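Local coordinates for protein Bd3459 (Bdellovibrio bacteriovorus, PDB 5CEC) that probably acts as a serine-type D-Ala-D-Ala carboxypeptidase or endopeptidase of the predatory bacterium and is bound by its immunity protein Bd3460, at residues E127-K132 with Q204-P209; S370-N375 with K417-T422. The protein carries 1 engineered substitution. All coordinates share one frame; numbering follows the deposited sequence.

Interaction 1: E127-K132 with Q204-P209; sequences ELNRMK and QMSNRP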
ATOM      1  N   GLU A 127     -24.653   6.605  13.327  1.00 17.70           N
ATOM      2  CA  GLU A 127     -24.708   7.283  14.621  1.00 18.88           C
ATOM      3  C   GLU A 127     -25.813   8.315  14.698  1.00 18.98           C
ATOM      4  O   GLU A 127     -26.482   8.400  15.727  1.00 20.01           O
ATOM      5  CB  GLU A 127     -23.365   7.949  14.925  1.00 17.83           C
ATOM      6  CG  GLU A 127     -22.319   6.934  15.373  1.00 18.45           C
ATOM      7  CD  GLU A 127     -22.723   6.302  16.682  1.00 19.68           C
ATOM      8  OE1 GLU A 127     -22.571   6.981  17.706  1.00 20.65           O
ATOM      9  OE2 GLU A 127     -23.310   5.187  16.697  1.00 21.61           O
ATOM     10  N   LEU A 128     -25.994   9.118  13.649  1.00 18.71           N
ATOM     11  CA  LEU A 128     -27.109  10.069  13.626  1.00 19.50           C
ATOM     12  C   LEU A 128     -28.415   9.315  13.821  1.00 19.98           C
ATOM     13  O   LEU A 128     -29.244   9.705  14.663  1.00 20.32           O
ATOM     14  CB  LEU A 128     -27.115  10.896  12.330  1.00 20.35           C
ATOM     15  CG  LEU A 128     -25.940  11.880  12.194  1.00 20.24           C
ATOM     16  CD1 LEU A 128     -25.877  12.411  10.772  1.00 21.73           C
ATOM     17  CD2 LEU A 128     -26.002  13.026  13.167  1.00 22.30           C
ATOM     18  N   ASN A 129     -28.588   8.228  13.064  1.00 20.40           N
ATOM     19  CA  ASN A 129     -29.796   7.417  13.216  1.00 20.17           C
ATOM     20  C   ASN A 129     -29.962   6.838  14.628  1.00 21.42           C
ATOM     21  O   ASN A 129     -31.070   6.815  15.163  1.00 23.60           O
ATOM     22  CB  ASN A 129     -29.844   6.285  12.189  1.00 20.82           C
ATOM     23  CG  ASN A 129     -30.143   6.741  10.765  1.00 21.70           C
ATOM     24  OD1 ASN A 129     -30.235   5.881   9.892  1.00 25.37           O
ATOM     25  ND2 ASN A 129     -30.303   8.030  10.514  1.00 22.50           N
ATOM     26  N   ARG A 130     -28.853   6.389  15.222  1.00 21.84           N
ATOM     27  CA  ARG A 130     -28.890   5.898  16.605  1.00 23.83           C
ATOM     28  C   ARG A 130     -29.411   6.970  17.565  1.00 24.83           C
ATOM     29  O   ARG A 130     -30.109   6.640  18.522  1.00 29.91           O
ATOM     30  CB  ARG A 130     -27.504   5.413  17.040  1.00 24.78           C
ATOM     31  CG  ARG A 130     -27.505   4.687  18.379  1.00 28.40           C
ATOM     32  CD  ARG A 130     -26.168   4.078  18.733  1.00 30.08           C
ATOM     33  NE  ARG A 130     -25.133   5.106  18.898  1.00 32.07           N
ATOM     34  CZ  ARG A 130     -24.868   5.792  20.016  1.00 35.80           C
ATOM     35  NH1 ARG A 130     -25.570   5.601  21.149  1.00 40.48           N
ATOM     36  NH2 ARG A 130     -23.888   6.695  20.002  1.00 36.37           N
ATOM     37  N   MET A 131     -29.076   8.238  17.274  1.00 23.89           N
ATOM     38  CA  MET A 131     -29.537   9.398  18.031  1.00 25.48           C
ATOM     39  C   MET A 131     -30.922   9.904  17.637  1.00 24.51           C
ATOM     40  O   MET A 131     -31.349  10.942  18.130  1.00 25.73           O
ATOM     41  CB  MET A 131     -28.559  10.562  17.848  1.00 27.56           C
ATOM     42  CG  MET A 131     -27.160  10.259  18.259  1.00 30.97           C
ATOM     43  SD  MET A 131     -26.428  11.821  18.674  1.00 42.41           S
ATOM     44  CE  MET A 131     -27.049  11.953  20.351  1.00 41.39           C
ATOM     45  N   LYS A 132     -31.623   9.187  16.768  1.00 23.23           N
ATOM     46  CA  LYS A 132     -32.949   9.602  16.253  1.00 23.96           C
ATOM     47  C   LYS A 132     -32.866  10.887  15.397  1.00 22.31           C
ATOM     48  O   LYS A 132     -33.826  11.665  15.326  1.00 25.82           O
ATOM     49  CB  LYS A 132     -34.019   9.661  17.375  1.00 27.01           C
ATOM     50  CG  LYS A 132     -34.220   8.304  18.019  1.00 35.33           C
ATOM     51  CD  LYS A 132     -34.705   7.235  17.038  1.00 40.66           C
ATOM     52  CE  LYS A 132     -35.085   5.923  17.714  1.00 46.04           C
ATOM     53  NZ  LYS A 132     -33.942   5.320  18.450  1.00 50.72           N
ATOM     54  N   GLN A 204     -20.853  -1.316  16.956  1.00 22.49           N
ATOM     55  CA  GLN A 204     -22.231  -1.483  16.534  1.00 23.28           C
ATOM     56  C   GLN A 204     -22.611  -0.463  15.476  1.00 21.61           C
ATOM     57  O   GLN A 204     -22.214   0.701  15.559  1.00 22.93           O
ATOM     58  CB  GLN A 204     -23.136  -1.329  17.757  1.00 28.91           C
ATOM     59  CG  GLN A 204     -24.625  -1.407  17.527  1.00 36.10           C
ATOM     60  CD  GLN A 204     -25.383  -0.932  18.750  1.00 42.55           C
ATOM     61  OE1 GLN A 204     -25.190  -1.460  19.849  1.00 49.09           O
ATOM     62  NE2 GLN A 204     -26.220   0.091  18.574  1.00 45.18           N
ATOM     63  N   MET A 205     -23.349  -0.910  14.471  1.00 22.98           N
ATOM     64  CA  MET A 205     -23.862  -0.056  13.405  1.00 21.38           C
ATOM     65  C   MET A 205     -25.324  -0.384  13.133  1.00 22.17           C
ATOM     66  O   MET A 205     -25.769  -1.522  13.351  1.00 24.37           O
ATOM     67  CB  MET A 205     -23.000  -0.175  12.145  1.00 21.87           C
ATOM     68  CG  MET A 205     -21.578   0.326  12.341  1.00 23.18           C
ATOM     69  SD  MET A 205     -20.600   0.300  10.841  1.00 22.86           S
ATOM     70  CE  MET A 205     -21.353   1.613   9.903  1.00 22.66           C
ATOM     71  N   SER A 206     -26.035   0.605  12.606  1.00 22.30           N
ATOM     72  CA  SER A 206     -27.443   0.466  12.289  1.00 24.24           C
ATOM     73  C   SER A 206     -27.648  -0.519  11.123  1.00 25.50           C
ATOM     74  O   SER A 206     -26.790  -0.665  10.267  1.00 25.57           O
ATOM     75  CB  SER A 206     -28.050   1.837  11.995  1.00 29.64           C
ATOM     76  OG  SER A 206     -27.639   2.341  10.761  1.00 40.08           O
ATOM     77  N   ASN A 207     -28.777  -1.219  11.128  1.00 27.22           N
ATOM     78  CA  ASN A 207     -29.087  -2.128  10.036  1.00 28.96           C
ATOM     79  C   ASN A 207     -29.541  -1.412   8.752  1.00 30.80           C
ATOM     80  O   ASN A 207     -29.308  -1.921   7.663  1.00 34.93           O
ATOM     81  CB  ASN A 207     -30.119  -3.179  10.485  1.00 32.50           C
ATOM     82  CG  ASN A 207     -29.611  -4.049  11.639  1.00 34.70           C
ATOM     83  OD1 ASN A 207     -28.480  -4.549  11.605  1.00 38.81           O
ATOM     84  ND2 ASN A 207     -30.446  -4.231  12.671  1.00 38.76           N
ATOM     85  N   ARG A 208     -30.194  -0.254   8.877  1.00 31.14           N
ATOM     86  CA  ARG A 208     -30.867   0.425   7.754  1.00 32.57           C
ATOM     87  C   ARG A 208     -30.588   1.913   7.806  1.00 29.89           C
ATOM     88  O   ARG A 208     -31.485   2.712   8.020  1.00 33.11           O
ATOM     89  CB  ARG A 208     -32.395   0.236   7.853  1.00 38.67           C
ATOM     90  CG  ARG A 208     -32.913  -1.173   7.695  1.00 46.41           C
ATOM     91  CD  ARG A 208     -33.488  -1.417   6.302  1.00 51.73           C
ATOM     92  NE  ARG A 208     -33.909  -2.807   6.143  1.00 59.16           N
ATOM     93  CZ  ARG A 208     -33.086  -3.846   5.983  1.00 62.50           C
ATOM     94  NH1 ARG A 208     -31.762  -3.692   5.950  1.00 63.34           N
ATOM     95  NH2 ARG A 208     -33.595  -5.068   5.855  1.00 66.78           N
ATOM     96  N   PRO A 209     -29.331   2.304   7.616  1.00 25.39           N
ATOM     97  CA  PRO A 209     -28.986   3.703   7.737  1.00 24.29           C
ATOM     98  C   PRO A 209     -29.617   4.581   6.659  1.00 22.61           C
ATOM     99  O   PRO A 209     -29.585   4.230   5.479  1.00 24.52           O
ATOM    100  CB  PRO A 209     -27.469   3.676   7.541  1.00 23.49           C
ATOM    101  CG  PRO A 209     -27.269   2.542   6.593  1.00 25.13           C
ATOM    102  CD  PRO A 209     -28.210   1.504   7.110  1.00 26.53           C
TER
HETATM  103  O   HOH W   1     -23.518   3.162  14.965  1.00 26.02           O
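Glu127 OE2 takes two donors: Arg130 NE, and a water that lies 2.7 Å from OE2 and donates its second hydrogen to Gln204 O at 2.8 Å. That water is the polar link between the two segments. The carboxylate is fixed by a side-on pair within its own helix. Arg130 NH2 to Glu127 OE1, 2.7 Å and nearly straight at 174°, uses the syn lone pair and lies in the guanidinium plane, whereas Arg130 NE, 2.9 Å from Glu127 OE2, arrives on the syn side but 24° out of the carboxylate plane. Leu435 N adds another bond to OE1, so each carboxylate oxygen has two partners. The Arg130 chain, extended as far as CD, carries CD to 4.0 Å from Gln204 NE2, and the bend at chi3 (63°) then turns the guanidinium back to Glu127. The Arg130 and Gln204 side chains cross at about a right angle, with guanidinium and amide planes nearly perpendicular.

Helix 118-130 connects the adjacent parallel strands 104-109 and 135-141 of the mixed sheet, a beta-alpha-beta crossover, and the loop 204-209 leads into strand 212-218, the next strand of that sheet. A Schellman motif ends the helix: Lys132, with positive phi, sends its N to Asn129 O (2.9 Å), and Ile133 N bonds to Leu128 O.

At the other end of the contact Asn129 points its amide at the loop. OD1 stands 3.3 Å from Pro209 CA, a close approach to a carbon, while ND2 donates to Lys210 O and Ile133 O, gripping the chain just ahead of both strands. The backbone beside it is tied to the same helix by Ser206 N, which bonds to Ser126 OG, and the Pro209 ring rests on Ile125 and Tyr191.

Interaction 2: S370-N375 with K417-T422; sequences SVSTKN and KAIKYT. With SO4 (sulfate ion), chain F.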
ATOM      1  N   SER A 370      12.073  -2.958   9.139  1.00 15.62           N
ATOM      2  CA  SER A 370      12.851  -3.752  10.052  1.00 16.43           C
ATOM      3  C   SER A 370      12.689  -5.226   9.750  1.00 16.43           C
ATOM      4  O   SER A 370      11.621  -5.702   9.314  1.00 17.56           O
ATOM      5  CB  SER A 370      12.420  -3.479  11.495  1.00 17.72           C
ATOM      6  OG  SER A 370      11.125  -3.990  11.749  1.00 19.32           O
ATOM      7  N   VAL A 371      13.773  -5.956   9.999  1.00 17.68           N
ATOM      8  CA  VAL A 371      13.732  -7.408  10.014  1.00 17.55           C
ATOM      9  C   VAL A 371      14.038  -7.918  11.413  1.00 19.13           C
ATOM     10  O   VAL A 371      14.930  -7.393  12.085  1.00 20.38           O
ATOM     11  CB  VAL A 371      14.698  -8.045   8.972  1.00 18.35           C
ATOM     12  CG1 VAL A 371      14.280  -7.713   7.534  1.00 17.62           C
ATOM     13  CG2 VAL A 371      16.152  -7.663   9.184  1.00 18.95           C
ATOM     14  N   SER A 372      13.260  -8.917  11.852  1.00 19.97           N
ATOM     15  CA  SER A 372      13.433  -9.569  13.130  1.00 20.67           C
ATOM     16  C   SER A 372      14.186 -10.857  12.821  1.00 22.79           C
ATOM     17  O   SER A 372      13.713 -11.704  12.060  1.00 22.66           O
ATOM     18  CB  SER A 372      12.082  -9.861  13.766  1.00 22.48           C
ATOM     19  OG  SER A 372      12.252 -10.589  14.965  1.00 25.24           O
ATOM     20  N   THR A 373      15.384 -10.943  13.369  1.00 23.67           N
ATOM     21  CA  THR A 373      16.298 -12.064  13.130  1.00 23.77           C
ATOM     22  C   THR A 373      16.655 -12.769  14.431  1.00 25.99           C
ATOM     23  O   THR A 373      16.361 -12.262  15.514  1.00 27.79           O
ATOM     24  CB  THR A 373      17.571 -11.571  12.401  1.00 23.43           C
ATOM     25  OG1 THR A 373      18.434 -10.881  13.319  1.00 25.05           O
ATOM     26  CG2 THR A 373      17.228 -10.625  11.232  1.00 22.21           C
ATOM     27  N   LYS A 374      17.321 -13.927  14.325  1.00 25.29           N
ATOM     28  CA  LYS A 374      17.909 -14.592  15.487  1.00 28.53           C
ATOM     29  C   LYS A 374      18.794 -13.637  16.278  1.00 26.99           C
ATOM     30  O   LYS A 374      18.799 -13.691  17.489  1.00 30.64           O
ATOM     31  CB  LYS A 374      18.724 -15.815  15.056  1.00 30.53           C
ATOM     32  CG  LYS A 374      19.258 -16.683  16.192  1.00 36.21           C
ATOM     33  CD  LYS A 374      19.694 -18.055  15.686  1.00 44.12           C
ATOM     34  CE  LYS A 374      18.497 -18.903  15.236  1.00 50.33           C
ATOM     35  NZ  LYS A 374      18.711 -20.374  15.402  1.00 56.89           N
ATOM     36  N   ASN A 375      19.516 -12.759  15.585  1.00 25.92           N
ATOM     37  CA  ASN A 375      20.336 -11.719  16.219  1.00 27.39           C
ATOM     38  C   ASN A 375      19.649 -10.424  16.670  1.00 27.72           C
ATOM     39  O   ASN A 375      20.327  -9.573  17.266  1.00 31.15           O
ATOM     40  CB  ASN A 375      21.456 -11.289  15.298  1.00 29.46           C
ATOM     41  CG  ASN A 375      22.476 -12.369  15.061  1.00 33.84           C
ATOM     42  OD1 ASN A 375      22.445 -13.436  15.682  1.00 35.65           O
ATOM     43  ND2 ASN A 375      23.397 -12.098  14.144  1.00 37.37           N
ATOM     44  N   LYS A 417      13.136 -14.466  12.863  1.00 23.80           N
ATOM     45  CA  LYS A 417      12.415 -14.687  14.103  1.00 25.34           C
ATOM     46  C   LYS A 417      11.075 -14.015  13.951  1.00 23.64           C
ATOM     47  O   LYS A 417      11.005 -12.823  13.671  1.00 25.36           O
ATOM     48  CB  LYS A 417      13.187 -14.120  15.295  1.00 27.16           C
ATOM     49  CG  LYS A 417      12.493 -14.325  16.637  1.00 32.26           C
ATOM     50  CD  LYS A 417      13.250 -13.691  17.797  1.00 40.35           C
ATOM     51  CE  LYS A 417      12.629 -14.107  19.125  1.00 46.70           C
ATOM     52  NZ  LYS A 417      12.734 -13.034  20.153  1.00 54.33           N
ATOM     53  N   ALA A 418      10.002 -14.774  14.155  1.00 24.42           N
ATOM     54  CA  ALA A 418       8.653 -14.247  14.034  1.00 25.01           C
ATOM     55  C   ALA A 418       8.439 -13.152  15.061  1.00 24.43           C
ATOM     56  O   ALA A 418       8.769 -13.326  16.246  1.00 28.67           O
ATOM     57  CB  ALA A 418       7.623 -15.355  14.204  1.00 26.87           C
ATOM     58  N   ILE A 419       7.905 -12.014  14.615  1.00 23.31           N
ATOM     59  CA  ILE A 419       7.507 -10.967  15.556  1.00 23.29           C
ATOM     60  C   ILE A 419       6.192 -11.324  16.226  1.00 25.25           C
ATOM     61  O   ILE A 419       5.454 -12.190  15.759  1.00 27.29           O
ATOM     62  CB  ILE A 419       7.446  -9.563  14.916  1.00 23.63           C
ATOM     63  CG1 ILE A 419       6.359  -9.457  13.851  1.00 22.77           C
ATOM     64  CG2 ILE A 419       8.800  -9.222  14.332  1.00 24.33           C
ATOM     65  CD1 ILE A 419       6.126  -8.039  13.368  1.00 23.74           C
ATOM     66  N   LYS A 420       5.933 -10.664  17.341  1.00 25.39           N
ATOM     67  CA  LYS A 420       4.669 -10.820  18.049  1.00 29.67           C
ATOM     68  C   LYS A 420       3.696  -9.875  17.360  1.00 27.46           C
ATOM     69  O   LYS A 420       3.809  -8.661  17.481  1.00 30.30           O
ATOM     70  CB  LYS A 420       4.817 -10.481  19.545  1.00 33.07           C
ATOM     71  CG  LYS A 420       3.516 -10.538  20.333  1.00 38.15           C
ATOM     72  CD  LYS A 420       3.651  -9.854  21.690  1.00 44.68           C
ATOM     73  CE  LYS A 420       2.284  -9.579  22.303  1.00 50.16           C
ATOM     74  NZ  LYS A 420       2.395  -8.942  23.644  1.00 54.37           N
ATOM     75  N   TYR A 421       2.766 -10.436  16.604  1.00 26.44           N
ATOM     76  CA  TYR A 421       1.872  -9.638  15.778  1.00 24.21           C
ATOM     77  C   TYR A 421       0.640 -10.453  15.411  1.00 24.54           C
ATOM     78  O   TYR A 421       0.772 -11.581  14.941  1.00 28.91           O
ATOM     79  CB  TYR A 421       2.557  -9.162  14.478  1.00 23.40           C
ATOM     80  CG  TYR A 421       1.613  -8.307  13.647  1.00 22.14           C
ATOM     81  CD1 TYR A 421       1.201  -7.082  14.108  1.00 20.52           C
ATOM     82  CD2 TYR A 421       1.082  -8.766  12.436  1.00 19.05           C
ATOM     83  CE1 TYR A 421       0.302  -6.303  13.391  1.00 19.48           C
ATOM     84  CE2 TYR A 421       0.170  -7.996  11.709  1.00 18.70           C
ATOM     85  CZ  TYR A 421      -0.224  -6.771  12.203  1.00 17.86           C
ATOM     86  OH  TYR A 421      -1.111  -5.975  11.554  1.00 17.69           O
ATOM     87  N   THR A 422      -0.529  -9.838  15.560  1.00 25.86           N
ATOM     88  CA  THR A 422      -1.785 -10.386  15.076  1.00 27.53           C
ATOM     89  C   THR A 422      -2.331  -9.361  14.076  1.00 24.43           C
ATOM     90  O   THR A 422      -2.379  -8.167  14.370  1.00 23.64           O
ATOM     91  CB  THR A 422      -2.762 -10.625  16.239  1.00 30.82           C
ATOM     92  OG1 THR A 422      -2.175 -11.548  17.159  1.00 37.26           O
ATOM     93  CG2 THR A 422      -4.066 -11.213  15.715  1.00 33.68           C
TER
HETATM   94  S   SO4 F 504      10.247 -18.506  15.210  1.00 56.59           S
HETATM   95  O1  SO4 F 504       9.065 -19.378  15.019  1.00 64.54           O
HETATM   96  O2  SO4 F 504      11.491 -19.321  15.247  1.00 60.75           O
HETATM   97  O3  SO4 F 504      10.301 -17.555  14.086  1.00 48.05           O
HETATM   98  O4  SO4 F 504      10.099 -17.769  16.487  1.00 66.54           O
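Lys417 N donates to Ser372 O at 2.9 Å, and the nearest alpha carbons across the contact, those of Thr373 and Lys417, are 4.8 Å apart, so the incoming chain touches the strand at its last residues. The donor stands 46° out of the plane of the Ser372 carbonyl. Ser372 engages Lys417 a second time through its side chain: with OG anti to the backbone N (chi1 175°), the hydroxyl reaches over to donate to Lys417 O at 2.9 Å, again from above the carbonyl plane. Both backbone polar atoms of Lys417 are therefore used by one serine. The two bonds bring Ser372 O and Lys417 O, both acceptors, to 3.3 Å.

Strand 364-373 forms a beta hairpin with 376-385 within the antiparallel sheet of the fold shared by the beta-lactamase clan, to which the S13 family belongs, and Thr373 OG1 bonds to Gly376 O across the turn. The segment 417-422 comes after helix 394-411 and passes over the ends of strands 364-373 and 354-361. Backbone bonds of Lys374 with Gly415 and Asn375 with Asn413 extend the attachment upstream of Lys417.

Lys417 CB lies 3.7 Å from the carbonyl oxygen of Thr373, the rest of its chain leading away from the strand. The nonpolar contact is made by Ile419, which lays CG2 against Ser372 CB at 3.4 Å, shorter than usual for two carbons; its CG1 lies between the backbone N and the carbonyl carbon (chi1 65°), which leaves CG2 on the side that meets the serine. Thr355 and Ser329 also touch Ile419. O3 of a sulfate ion, probably from the crystallisation liquor, accepts a hydrogen bond from Ala418 N at 2.8 Å.

How the interactions relate
Interaction 1 and interaction 2 are remote from each other: their centres are 41 Å apart, their nearest atoms about 20 Å, and they lie beside different sheets. Interaction 1 borders the mixed sheet, interaction 2 the antiparallel sheet of the beta-lactamase-like part, whose strand 354-361 carries a K-T-G sequence consistent with an active-site motif of this family; it neighbours strand 364-373. The chain itself gives a connection. After 417-422 it runs on to strand 436-437 of the mixed sheet, and on the way Tyr434 and Leu435 bond to Gln204 and Glu127 of interaction 1. The second protein chain of the assembly touches neither contact.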